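Local coordinates for hypothetical protein TM1012 (Thermotoga maritima, PDB 2FCL) that is a putative nucleotidyltransferase of the aminoglycoside-2''-adenylyltransferase family, probably with the nucleotidyltransferase fold, its substrate unknown, at residues A[60-63]-A[64-68]. Residues are numbered along the deposited sequence; the frame is centred on the assembly and turned at random.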
loop_
_atom_site.group_PDB
_atom_site.type_symbol
_atom_site.label_atom_id
_atom_site.label_comp_id
_atom_site.label_asym_id
_atom_site.label_seq_id
_atom_site.Cartn_x
_atom_site.Cartn_y
_atom_site.Cartn_z
ATOM N N THR A 60 -5.639 -2.281 2.910
ATOM C CA THR A 60 -6.469 -3.369 3.357
ATOM C C THR A 60 -7.895 -2.868 3.511
ATOM O O THR A 60 -8.220 -1.750 3.086
ATOM C CB THR A 60 -5.885 -3.977 4.660
ATOM O OG1 THR A 60 -6.636 -5.113 5.061
ATOM C CG2 THR A 60 -5.843 -2.971 5.785
ATOM N N ASP A 61 -8.753 -3.699 4.086
ATOM C CA ASP A 61 -10.117 -3.281 4.409
ATOM C C ASP A 61 -10.200 -2.921 5.890
ATOM O O ASP A 61 -9.187 -2.922 6.584
ATOM C CB ASP A 61 -11.130 -4.333 3.942
ATOM C CG ASP A 61 -10.856 -5.722 4.461
ATOM O OD1 ASP A 61 -10.099 -5.868 5.430
ATOM O OD2 ASP A 61 -11.424 -6.692 3.885
ATOM N N GLU A 62 -11.380 -2.557 6.390
ATOM C CA GLU A 62 -11.478 -2.097 7.759
ATOM C C GLU A 62 -11.031 -3.187 8.735
ATOM O O GLU A 62 -10.176 -2.964 9.600
ATOM C CB GLU A 62 -12.910 -1.633 8.065
ATOM C CG GLU A 62 -13.112 -1.223 9.515
ATOM C CD GLU A 62 -14.517 -0.771 9.807
ATOM O OE1 GLU A 62 -15.272 -0.537 8.850
ATOM O OE2 GLU A 62 -14.838 -0.643 11.000
ATOM N N GLU A 63 -11.580 -4.384 8.585
ATOM C CA GLU A 63 -11.268 -5.482 9.484
ATOM C C GLU A 63 -9.788 -5.816 9.372
ATOM O O GLU A 63 -9.139 -6.123 10.373
ATOM C CB GLU A 63 -12.114 -6.721 9.146
ATOM C CG GLU A 63 -11.768 -7.990 9.914
ATOM C CD GLU A 63 -12.453 -9.220 9.339
ATOM O OE1 GLU A 63 -13.695 -9.183 9.190
ATOM O OE2 GLU A 63 -11.747 -10.205 9.023
ATOM N N GLY A 64 -9.262 -5.764 8.153
ATOM C CA GLY A 64 -7.873 -6.124 7.914
ATOM C C GLY A 64 -6.898 -5.206 8.616
ATOM O O GLY A 64 -5.856 -5.644 9.054
ATOM N N ALA A 65 -7.234 -3.924 8.723
ATOM C CA ALA A 65 -6.303 -2.999 9.350
ATOM C C ALA A 65 -6.073 -3.375 10.817
ATOM O O ALA A 65 -4.940 -3.379 11.294
ATOM C CB ALA A 65 -6.813 -1.575 9.242
ATOM N N TYR A 66 -7.155 -3.679 11.526
ATOM C CA TYR A 66 -7.076 -4.076 12.928
ATOM C C TYR A 66 -6.445 -5.445 13.087
ATOM O O TYR A 66 -5.709 -5.674 14.037
ATOM C CB TYR A 66 -8.454 -3.944 13.621
ATOM C CG TYR A 66 -8.944 -2.518 13.575
ATOM C CD1 TYR A 66 -8.509 -1.585 14.498
ATOM C CD2 TYR A 66 -9.793 -2.091 12.568
ATOM C CE1 TYR A 66 -8.912 -0.278 14.426
ATOM C CE2 TYR A 66 -10.197 -0.784 12.480
ATOM C CZ TYR A 66 -9.748 0.117 13.421
ATOM O OH TYR A 66 -10.119 1.426 13.336
ATOM N N GLU A 67 -6.683 -6.345 12.137
ATOM C CA GLU A 67 -6.022 -7.642 12.148
ATOM C C GLU A 67 -4.519 -7.527 11.934
ATOM O O GLU A 67 -3.743 -8.206 12.606
ATOM C CB GLU A 67 -6.641 -8.595 11.107
ATOM C CG GLU A 67 -7.906 -9.309 11.554
ATOM C CD GLU A 67 -7.610 -10.306 12.664
ATOM O OE1 GLU A 67 -7.512 -9.899 13.841
ATOM O OE2 GLU A 67 -7.409 -11.488 12.340
ATOM N N ILE A 68 -4.103 -6.703 10.970
ATOM C CA ILE A 68 -2.673 -6.506 10.732
ATOM C C ILE A 68 -1.993 -5.940 11.977
ATOM O O ILE A 68 -0.939 -6.404 12.387
ATOM C CB ILE A 68 -2.450 -5.609 9.484
ATOM C CG1 ILE A 68 -2.878 -6.369 8.232
ATOM C CG2 ILE A 68 -1.007 -5.141 9.380
ATOM C CD1 ILE A 68 -2.933 -5.531 6.988
#
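Asp61 caps the helix 62-71 by turning its carboxylate back onto the amide of Gly64. With CG held between the backbone N and the carbonyl carbon (chi1 54°), OD1 lies 2.9 Å from Gly64 N, which meets it nearly along the C-O axis. The carbonyl of the same residue starts the helical ladder, its O accepting from Ala65 N at 3.1 Å, and Glu67 N follows on Glu63 O in a straighter bond.

Thr60, the last residue of strand 57-60, packs against the first turn at Gly64 and Ala65 through both branches. Its OG1 is anti to the backbone N (chi1 -176°), which leaves CG2 3.4 Å from Ala65 N and also against Ile68 CD1. Gly64 has no side chain, and Thr60 OG1 and Asp61 OD1 both lie 3.3 Å from its CA, strand end and cap closing on bare backbone. Asn35 holds both groups, Asp61 OD2 with its side-chain amide and Thr60 OG1 with its carbonyl O.

Glu62 O lies near the plane of the Tyr66 ring, at the edge, 3.1 Å from CD2. The extended Glu62 side chain crosses the ring obliquely, its CG 4.2 Å from Tyr66 CE2 and the carboxylate and ring planes 63° apart. Glu67 rests its CG 3.6 Å from Glu63 O and then bends, the two carboxylates staying apart. Tyr66 OH is hydrogen-bonded to His91 ND1, and Glu67 OE1 forms a salt bridge with Arg70 NE.

Ala65 and Ile68 also touch Ile104 of strand 103-106. Together these contacts make a helix N-cap by Asp61 right after strand 57-60, which sets helix 62-71 against the mixed beta-sheet, consistent with a nucleotidyltransferase-type alpha/beta fold.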